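Local coordinates for pilus tip adhesin Cpa (Streptococcus pyogenes, PDB 4C0Z), which is a component of the streptococcal pilus tip and can bind covalently, through reactive thioester bonds, to host cell-surface targets, thereby mediating adhesion, at residues 24-29 with 64-69; 34-39 with 155-160; 74-79 with 194-199. All coordinates share one frame; numbering follows the deposited sequence.

Interaction 1: residues 24-29 with 64-69; sequences SYSKGY and SKSDSV. With GOL (glycerol), chain B.
The Tyr25 ring receives the Lys65 ammonium obliquely, with CD2 of Tyr25 4.4 Å from NZ of Lys65; the same ring packs edge-to-face with Tyr32. The other flat group, the Asp67 carboxylate, has CG in the crowded position between its backbone N and carbonyl carbon (chi1 75°), and OD1 lies beside the Ser26 hydroxyl. A glycerol molecule, probably from the crystallisation liquor, joins them: its O3 donates to Asp67 OD1 at 2.7 Å. Lys27 N donates to glycerol O3 at 3.0 Å in a nearly straight bond, 172° at the hydrogen. The direct link is the bond from Lys65 NZ to Tyr25 O, 2.8 Å long, in which the ammonium meets the carbonyl oxygen nearly head-on. The lysine chain runs extended past the peptide and bends at chi4 (-56°), which turns NZ toward that oxygen. Its CB rests 3.5 Å from Ser26 OG. One water donates to Lys27 O and bonds to the hydroxyls of Ser26 and Ser66. Beta turns, type II over residues 26-29 and type I over 65-68, shape the two loops. The contact joins the loop after strand 19-23 to the loop before strand 72-78; Tyr25 and Tyr29 also pack on Leu124 of helix 123-138.

Interaction 2: residues 34-39 with 155-160; sequences PLKTYH and TDLKLD
Tyr38 and Leu157 form the apolar centre through a CH-pi contact. Leu157 CD2 stands 3.6 Å from the centroid of the Tyr38 ring and only 7° off its normal, so the methyl sits over the middle of one face. The sister methyl, Leu157 CD1, meets the rim at Tyr38 CE1, 3.7 Å away. Leu157 CD2 also touches the backbone at Thr37 N and the side chain of Lys36 at CB, while Leu159 CD2 lies 3.9 Å from Tyr38 OH. No direct hydrogen bond joins the two segments; three waters do the polar work. One donates to Leu35 O and Asp156 O. A second, 2.7 Å from Thr37 OG1, donates to Asp156 OD2, and the third donates to Leu157 O and Tyr38 OH. Thr37 OG1 lies between its backbone N and carbonyl carbon (chi1 52°), facing Leu157 as well as this second water. Two polar ends have further partners: Asp156 OD2 forms a salt bridge with Lys60 of the second subunit, and Tyr38 OH hydrogen-bonds Asn125 of helix 123-138. Lys158, with positive phi, is the first residue to leave helical angles, and Asp160 is the N-cap of helix 161-174. A barrel loop thus packs on the connection between helix 151-157 and helix 161-174 of the thioester domain, with the Thr37 side chain about 10 Å from bound spermidine.

Interaction 3: residues 74-79 with 194-199; sequences YKKLEG and SIFQSS
Lys75 and Gln197 form a hydrogen-bonded antiparallel pair, and Leu77 with Ile195 repeats it two residues on. Within the first, Lys75 N donates to Gln197 O at 2.9 Å and Gln197 N returns to Lys75 O at 2.8 Å. In the second, Leu77 N meets Ile195 O at 2.8 Å and Ile195 N reaches Leu77 O at 3.0 Å. CA atoms at the non-hydrogen-bonded positions add CA-H...O contacts to carbonyls of the neighbouring pair, as Tyr74 CA to Gln197 O at 3.2 Å. On the face carrying Tyr74, Lys76, Phe196 and Ser198, the side chains pack through their carbons. Tyr74 and Phe196 cross at about a right angle, with Tyr74 CD2 3.8 Å from Phe196 CB, and Phe196 O lies at the Tyr74 ring edge. Lys76 runs alongside Phe196, its CG anti to the backbone N (chi1 -175°) and 3.7 Å from Phe196 CE2. On the other face Ile195 CD1 packs against Gly79 CA. The join is therefore fixed by backbone bonds and backed by contacts of aliphatic and aromatic carbons. The Tyr74 hydroxyl bonds to the backbone oxygen of Gln204, the residue that forms the thioester cross-link with Cys55, which connects this strand pair to the reactive site.

In the fold
From the N terminus, strand 19-23 leads into the loop holding both 24-29 and 34-39. Interaction 1 closes first, joining that loop to 64-69 after strands 41-44 and 51-56. Interaction 2 opens at 34-39, before interaction 1 closes, and closes after it, so the two cross; they also touch, Tyr25 packing on Tyr38 and Lys36. Interaction 3 follows interaction 1 in series: 74-79 waits for 194-199 while six helices intervene, and 155-160 falls inside this span, so interactions 2 and 3 cross as well, on opposite sides of the chain's centre. Interaction 1 links two barrel loops, interaction 2 ties a barrel loop to the helices, and interaction 3 pairs two barrel strands.

Interaction 1: residues 24-29 with 64-69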
loop_
_atom_site.group_PDB
_atom_site.type_symbol
_atom_site.label_atom_id
_atom_site.label_comp_id
_atom_site.label_asym_id
_atom_site.label_seq_id
_atom_site.Cartn_x
_atom_site.Cartn_y
_atom_site.Cartn_z
ATOM N N SER I 24 -5.511 15.387 6.181
ATOM C CA SER I 24 -5.797 16.352 7.243
ATOM C C SER I 24 -5.487 15.785 8.650
ATOM O O SER I 24 -5.521 16.544 9.631
ATOM C CB SER I 24 -7.231 16.870 7.157
ATOM O OG SER I 24 -8.163 15.881 7.563
ATOM N N TYR I 25 -5.165 14.463 8.759
ATOM C CA TYR I 25 -4.763 13.895 10.043
ATOM C C TYR I 25 -3.288 14.282 10.165
ATOM O O TYR I 25 -2.393 13.556 9.739
ATOM C CB TYR I 25 -4.962 12.361 10.100
ATOM C CG TYR I 25 -4.650 11.813 11.478
ATOM C CD1 TYR I 25 -5.467 12.105 12.568
ATOM C CD2 TYR I 25 -3.508 11.053 11.704
ATOM C CE1 TYR I 25 -5.176 11.617 13.839
ATOM C CE2 TYR I 25 -3.206 10.561 12.972
ATOM C CZ TYR I 25 -4.054 10.831 14.032
ATOM O OH TYR I 25 -3.750 10.367 15.286
ATOM N N SER I 26 -3.071 15.483 10.704
ATOM C CA SER I 26 -1.801 16.185 10.779
ATOM C C SER I 26 -1.829 17.135 12.010
ATOM O O SER I 26 -2.875 17.281 12.628
ATOM C CB SER I 26 -1.668 17.002 9.498
ATOM O OG SER I 26 -0.424 17.662 9.404
ATOM N N LYS I 27 -0.695 17.782 12.354
ATOM C CA LYS I 27 -0.618 18.727 13.486
ATOM C C LYS I 27 -1.772 19.731 13.423
ATOM O O LYS I 27 -2.026 20.328 12.373
ATOM C CB LYS I 27 0.728 19.487 13.507
ATOM C CG LYS I 27 1.871 18.721 14.166
ATOM C CD LYS I 27 3.140 19.562 14.192
ATOM C CE LYS I 27 4.294 18.848 14.845
ATOM N NZ LYS I 27 4.249 18.996 16.314
ATOM N N GLY I 28 -2.499 19.861 14.522
ATOM C CA GLY I 28 -3.662 20.741 14.575
ATOM C C GLY I 28 -4.974 19.976 14.626
ATOM O O GLY I 28 -5.990 20.507 15.094
ATOM N N TYR I 29 -4.970 18.719 14.132
ATOM C CA TYR I 29 -6.153 17.870 14.157
ATOM C C TYR I 29 -6.394 17.419 15.609
ATOM O O TYR I 29 -5.420 17.141 16.304
ATOM C CB TYR I 29 -5.965 16.659 13.223
ATOM C CG TYR I 29 -7.222 15.853 13.001
ATOM C CD1 TYR I 29 -7.591 14.844 13.886
ATOM C CD2 TYR I 29 -8.047 16.099 11.907
ATOM C CE1 TYR I 29 -8.765 14.117 13.703
ATOM C CE2 TYR I 29 -9.210 15.363 11.701
ATOM C CZ TYR I 29 -9.568 14.374 12.605
ATOM O OH TYR I 29 -10.726 13.664 12.412
ATOM N N SER I 64 0.537 13.722 1.005
ATOM C CA SER I 64 1.249 14.378 2.098
ATOM C C SER I 64 0.273 15.025 3.087
ATOM O O SER I 64 -0.836 15.423 2.714
ATOM C CB SER I 64 2.164 15.479 1.564
ATOM O OG SER I 64 3.100 15.003 0.620
ATOM N N LYS I 65 0.717 15.145 4.344
ATOM C CA LYS I 65 -0.043 15.823 5.410
ATOM C C LYS I 65 -0.194 17.299 5.062
ATOM O O LYS I 65 0.662 17.844 4.364
ATOM C CB LYS I 65 0.661 15.638 6.762
ATOM C CG LYS I 65 0.612 14.175 7.211
ATOM C CD LYS I 65 1.073 13.992 8.635
ATOM C CE LYS I 65 1.045 12.532 9.058
ATOM N NZ LYS I 65 -0.298 11.899 8.885
ATOM N N SER I 66 -1.288 17.936 5.515
ATOM C CA SER I 66 -1.578 19.342 5.216
ATOM C C SER I 66 -0.489 20.322 5.635
ATOM O O SER I 66 -0.364 21.363 5.002
ATOM C CB SER I 66 -2.928 19.769 5.792
ATOM O OG SER I 66 -3.020 19.402 7.155
ATOM N N ASP I 67 0.315 19.992 6.658
ATOM C CA ASP I 67 1.386 20.897 7.107
ATOM C C ASP I 67 2.754 20.615 6.433
ATOM O O ASP I 67 3.782 21.129 6.874
ATOM C CB ASP I 67 1.489 20.883 8.641
ATOM C CG ASP I 67 2.146 19.645 9.234
ATOM O OD1 ASP I 67 2.040 18.541 8.614
ATOM O OD2 ASP I 67 2.715 19.754 10.340
ATOM N N SER I 68 2.764 19.772 5.394
ATOM C CA SER I 68 3.990 19.463 4.644
ATOM C C SER I 68 4.248 20.607 3.667
ATOM O O SER I 68 3.306 21.266 3.245
ATOM C CB SER I 68 3.836 18.139 3.884
ATOM O OG SER I 68 4.923 17.877 3.011
ATOM N N VAL I 69 5.517 20.846 3.311
ATOM C CA VAL I 69 5.905 21.846 2.303
ATOM C C VAL I 69 5.526 21.297 0.898
ATOM O O VAL I 69 5.409 22.066 -0.034
ATOM C CB VAL I 69 7.408 22.231 2.379
ATOM C CG1 VAL I 69 7.725 22.985 3.669
ATOM C CG2 VAL I 69 8.321 20.995 2.239
HETATM C C1 GOL B . 4.921 15.478 12.118
HETATM O O1 GOL B . 4.745 15.742 13.508
HETATM C C2 GOL B . 4.099 16.426 11.275
HETATM O O2 GOL B . 4.382 16.203 9.890
HETATM C C3 GOL B . 2.641 16.144 11.546
HETATM O O3 GOL B . 1.783 16.989 10.807
HETATM O O HOH W 1 -1.883 20.078 9.719
#

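Interaction 2: residues 34-39 with 155-160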
loop_
_atom_site.group_PDB
_atom_site.type_symbol
_atom_site.label_atom_id
_atom_site.label_comp_id
_atom_site.label_asym_id
_atom_site.label_seq_id
_atom_site.Cartn_x
_atom_site.Cartn_y
_atom_site.Cartn_z
ATOM N N PRO I 34 1.561 11.542 15.599
ATOM C CA PRO I 34 2.279 11.121 14.392
ATOM C C PRO I 34 2.639 9.621 14.377
ATOM O O PRO I 34 3.125 9.127 13.364
ATOM C CB PRO I 34 3.526 12.004 14.402
ATOM C CG PRO I 34 3.766 12.294 15.811
ATOM C CD PRO I 34 2.430 12.336 16.493
ATOM N N LEU I 35 2.370 8.907 15.481
ATOM C CA LEU I 35 2.648 7.483 15.614
ATOM C C LEU I 35 1.420 6.613 15.320
ATOM O O LEU I 35 1.543 5.393 15.288
ATOM C CB LEU I 35 3.211 7.166 17.019
ATOM C CG LEU I 35 4.444 7.934 17.475
ATOM C CD1 LEU I 35 4.842 7.477 18.859
ATOM C CD2 LEU I 35 5.613 7.771 16.493
ATOM N N LYS I 36 0.255 7.237 15.084
ATOM C CA LYS I 36 -0.996 6.533 14.796
ATOM C C LYS I 36 -1.225 6.434 13.303
ATOM O O LYS I 36 -1.040 7.417 12.580
ATOM C CB LYS I 36 -2.181 7.206 15.504
ATOM C CG LYS I 36 -2.226 6.907 16.993
ATOM C CD LYS I 36 -3.460 7.496 17.651
ATOM C CE LYS I 36 -3.495 7.185 19.125
ATOM N NZ LYS I 36 -4.717 7.728 19.772
ATOM N N THR I 37 -1.624 5.249 12.841
ATOM C CA THR I 37 -1.870 4.954 11.422
ATOM C C THR I 37 -3.238 5.475 10.910
ATOM O O THR I 37 -3.795 4.905 9.967
ATOM C CB THR I 37 -1.720 3.437 11.164
ATOM O OG1 THR I 37 -2.538 2.720 12.105
ATOM C CG2 THR I 37 -0.275 2.975 11.216
ATOM N N TYR I 38 -3.756 6.564 11.493
ATOM C CA TYR I 38 -5.014 7.122 11.023
ATOM C C TYR I 38 -4.755 8.022 9.802
ATOM O O TYR I 38 -3.633 8.483 9.589
ATOM C CB TYR I 38 -5.687 7.959 12.125
ATOM C CG TYR I 38 -6.350 7.187 13.242
ATOM C CD1 TYR I 38 -7.272 6.177 12.968
ATOM C CD2 TYR I 38 -6.168 7.558 14.575
ATOM C CE1 TYR I 38 -7.940 5.509 13.995
ATOM C CE2 TYR I 38 -6.828 6.895 15.610
ATOM C CZ TYR I 38 -7.719 5.874 15.317
ATOM O OH TYR I 38 -8.359 5.211 16.353
ATOM N N HIS I 39 -5.809 8.253 9.006
ATOM C CA HIS I 39 -5.810 9.159 7.862
ATOM C C HIS I 39 -7.138 9.835 7.820
ATOM O O HIS I 39 -8.138 9.273 8.279
ATOM C CB HIS I 39 -5.553 8.416 6.520
ATOM C CG HIS I 39 -4.242 7.709 6.501
ATOM N ND1 HIS I 39 -3.065 8.385 6.244
ATOM C CD2 HIS I 39 -3.952 6.423 6.812
ATOM C CE1 HIS I 39 -2.101 7.497 6.398
ATOM N NE2 HIS I 39 -2.590 6.297 6.718
ATOM N N THR I 155 -3.298 -3.274 17.794
ATOM C CA THR I 155 -2.081 -3.042 18.578
ATOM C C THR I 155 -1.499 -1.652 18.312
ATOM O O THR I 155 -1.089 -0.993 19.271
ATOM C CB THR I 155 -1.051 -4.176 18.425
ATOM O OG1 THR I 155 -0.800 -4.429 17.046
ATOM C CG2 THR I 155 -1.495 -5.468 19.107
ATOM N N ASP I 156 -1.482 -1.188 17.038
ATOM C CA ASP I 156 -0.945 0.133 16.679
ATOM C C ASP I 156 -1.752 1.314 17.225
ATOM O O ASP I 156 -1.150 2.300 17.646
ATOM C CB ASP I 156 -0.766 0.277 15.160
ATOM C CG ASP I 156 0.250 -0.652 14.492
ATOM O OD1 ASP I 156 0.999 -1.353 15.221
ATOM O OD2 ASP I 156 0.276 -0.699 13.246
ATOM N N LEU I 157 -3.103 1.226 17.197
ATOM C CA LEU I 157 -4.012 2.294 17.642
ATOM C C LEU I 157 -4.573 2.043 19.042
ATOM O O LEU I 157 -5.255 2.918 19.590
ATOM C CB LEU I 157 -5.170 2.494 16.633
ATOM C CG LEU I 157 -4.795 2.750 15.160
ATOM C CD1 LEU I 157 -5.930 2.416 14.240
ATOM C CD2 LEU I 157 -4.350 4.170 14.932
ATOM N N LYS I 158 -4.285 0.852 19.618
ATOM C CA LYS I 158 -4.773 0.397 20.942
ATOM C C LYS I 158 -6.303 0.553 21.040
ATOM O O LYS I 158 -6.824 1.321 21.857
ATOM C CB LYS I 158 -4.001 1.043 22.112
ATOM C CG LYS I 158 -2.500 0.739 22.079
ATOM C CD LYS I 158 -1.929 0.468 23.466
ATOM C CE LYS I 158 -0.607 -0.262 23.424
ATOM N NZ LYS I 158 -0.763 -1.697 23.053
ATOM N N LEU I 159 -7.004 -0.136 20.122
ATOM C CA LEU I 159 -8.467 -0.124 20.022
ATOM C C LEU I 159 -9.050 -1.007 21.110
ATOM O O LEU I 159 -8.578 -2.132 21.305
ATOM C CB LEU I 159 -8.942 -0.652 18.642
ATOM C CG LEU I 159 -8.374 -0.024 17.363
ATOM C CD1 LEU I 159 -8.728 -0.861 16.144
ATOM C CD2 LEU I 159 -8.850 1.408 17.186
ATOM N N ASP I 160 -10.086 -0.510 21.807
ATOM C CA ASP I 160 -10.785 -1.300 22.828
ATOM C C ASP I 160 -11.695 -2.326 22.137
ATOM O O ASP I 160 -11.996 -2.167 20.946
ATOM C CB ASP I 160 -11.562 -0.414 23.832
ATOM C CG ASP I 160 -12.617 0.504 23.242
ATOM O OD1 ASP I 160 -13.565 -0.004 22.618
ATOM O OD2 ASP I 160 -12.529 1.729 23.467
HETATM O O HOH W 2 1.595 3.294 17.070
HETATM O O HOH W 3 -2.174 0.031 11.848
HETATM O O HOH W 4 -7.199 4.643 18.911
#

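Interaction 3: residues 74-79 with 194-199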
loop_
_atom_site.group_PDB
_atom_site.type_symbol
_atom_site.label_atom_id
_atom_site.label_comp_id
_atom_site.label_asym_id
_atom_site.label_seq_id
_atom_site.Cartn_x
_atom_site.Cartn_y
_atom_site.Cartn_z
ATOM N N TYR I 74 -4.497 17.390 -8.126
ATOM C CA TYR I 74 -5.442 16.435 -8.707
ATOM C C TYR I 74 -6.368 17.021 -9.764
ATOM O O TYR I 74 -6.729 18.198 -9.685
ATOM C CB TYR I 74 -6.288 15.782 -7.590
ATOM C CG TYR I 74 -5.479 14.897 -6.665
ATOM C CD1 TYR I 74 -4.756 15.437 -5.598
ATOM C CD2 TYR I 74 -5.439 13.519 -6.847
ATOM C CE1 TYR I 74 -3.959 14.629 -4.780
ATOM C CE2 TYR I 74 -4.664 12.704 -6.023
ATOM C CZ TYR I 74 -3.926 13.260 -4.994
ATOM O OH TYR I 74 -3.163 12.450 -4.184
ATOM N N LYS I 75 -6.778 16.170 -10.725
ATOM C CA LYS I 75 -7.721 16.501 -11.794
ATOM C C LYS I 75 -9.024 15.741 -11.454
ATOM O O LYS I 75 -8.988 14.528 -11.221
ATOM C CB LYS I 75 -7.154 16.031 -13.146
ATOM C CG LYS I 75 -8.056 16.245 -14.366
ATOM C CD LYS I 75 -7.315 15.759 -15.602
ATOM C CE LYS I 75 -8.064 16.091 -16.869
ATOM N NZ LYS I 75 -7.320 15.642 -18.074
ATOM N N LYS I 76 -10.158 16.450 -11.397
ATOM C CA LYS I 76 -11.462 15.842 -11.092
ATOM C C LYS I 76 -12.053 15.197 -12.359
ATOM O O LYS I 76 -12.175 15.852 -13.393
ATOM C CB LYS I 76 -12.438 16.878 -10.491
ATOM C CG LYS I 76 -13.778 16.290 -10.025
ATOM C CD LYS I 76 -14.649 17.333 -9.353
ATOM C CE LYS I 76 -16.100 16.907 -9.270
ATOM N NZ LYS I 76 -16.911 17.770 -8.353
ATOM N N LEU I 77 -12.421 13.917 -12.263
ATOM C CA LEU I 77 -13.009 13.157 -13.367
ATOM C C LEU I 77 -14.288 12.512 -12.901
ATOM O O LEU I 77 -14.538 12.411 -11.697
ATOM C CB LEU I 77 -12.048 12.048 -13.862
ATOM C CG LEU I 77 -10.630 12.443 -14.312
ATOM C CD1 LEU I 77 -9.761 11.212 -14.414
ATOM C CD2 LEU I 77 -10.655 13.166 -15.663
ATOM N N GLU I 78 -15.101 12.074 -13.868
ATOM C CA GLU I 78 -16.355 11.353 -13.647
ATOM C C GLU I 78 -15.995 9.999 -13.066
ATOM O O GLU I 78 -15.096 9.333 -13.577
ATOM C CB GLU I 78 -17.111 11.159 -14.974
ATOM C CG GLU I 78 -18.032 12.315 -15.325
ATOM C CD GLU I 78 -18.288 12.539 -16.805
ATOM O OE1 GLU I 78 -18.292 11.549 -17.576
ATOM O OE2 GLU I 78 -18.514 13.711 -17.189
ATOM N N GLY I 79 -16.645 9.627 -11.971
ATOM C CA GLY I 79 -16.386 8.356 -11.302
ATOM C C GLY I 79 -16.939 7.123 -11.999
ATOM O O GLY I 79 -17.516 6.263 -11.333
ATOM N N SER I 194 -16.887 10.851 -7.882
ATOM C CA SER I 194 -15.807 11.569 -8.558
ATOM C C SER I 194 -14.474 10.881 -8.293
ATOM O O SER I 194 -14.216 10.441 -7.171
ATOM C CB SER I 194 -15.722 13.016 -8.088
ATOM O OG SER I 194 -16.823 13.768 -8.569
ATOM N N ILE I 195 -13.630 10.800 -9.330
ATOM C CA ILE I 195 -12.266 10.278 -9.246
ATOM C C ILE I 195 -11.316 11.480 -9.358
ATOM O O ILE I 195 -11.477 12.318 -10.234
ATOM C CB ILE I 195 -11.965 9.175 -10.312
ATOM C CG1 ILE I 195 -12.786 7.888 -10.051
ATOM C CG2 ILE I 195 -10.473 8.860 -10.387
ATOM C CD1 ILE I 195 -12.936 6.995 -11.254
ATOM N N PHE I 196 -10.333 11.551 -8.464
ATOM C CA PHE I 196 -9.323 12.594 -8.460
ATOM C C PHE I 196 -8.010 11.970 -8.898
ATOM O O PHE I 196 -7.438 11.117 -8.197
ATOM C CB PHE I 196 -9.247 13.289 -7.088
ATOM C CG PHE I 196 -10.486 14.109 -6.828
ATOM C CD1 PHE I 196 -11.611 13.539 -6.229
ATOM C CD2 PHE I 196 -10.550 15.444 -7.225
ATOM C CE1 PHE I 196 -12.773 14.291 -6.031
ATOM C CE2 PHE I 196 -11.698 16.200 -7.001
ATOM C CZ PHE I 196 -12.805 15.619 -6.417
ATOM N N GLN I 197 -7.584 12.333 -10.110
ATOM C CA GLN I 197 -6.370 11.798 -10.719
ATOM C C GLN I 197 -5.168 12.601 -10.274
ATOM O O GLN I 197 -5.133 13.803 -10.480
ATOM C CB GLN I 197 -6.495 11.777 -12.252
ATOM C CG GLN I 197 -5.260 11.233 -12.961
ATOM C CD GLN I 197 -5.338 11.299 -14.468
ATOM O OE1 GLN I 197 -6.335 11.710 -15.054
ATOM N NE2 GLN I 197 -4.266 10.903 -15.126
ATOM N N SER I 198 -4.181 11.929 -9.663
ATOM C CA SER I 198 -2.940 12.562 -9.209
ATOM C C SER I 198 -2.082 12.972 -10.389
ATOM O O SER I 198 -1.873 12.150 -11.274
ATOM C CB SER I 198 -2.132 11.577 -8.354
ATOM O OG SER I 198 -0.982 12.221 -7.837
ATOM N N SER I 199 -1.556 14.209 -10.364
ATOM C CA SER I 199 -0.644 14.758 -11.375
ATOM C C SER I 199 0.659 13.966 -11.364
ATOM O O SER I 199 1.167 13.573 -12.413
ATOM C CB SER I 199 -0.359 16.228 -11.078
ATOM O OG SER I 199 0.572 16.760 -12.003
#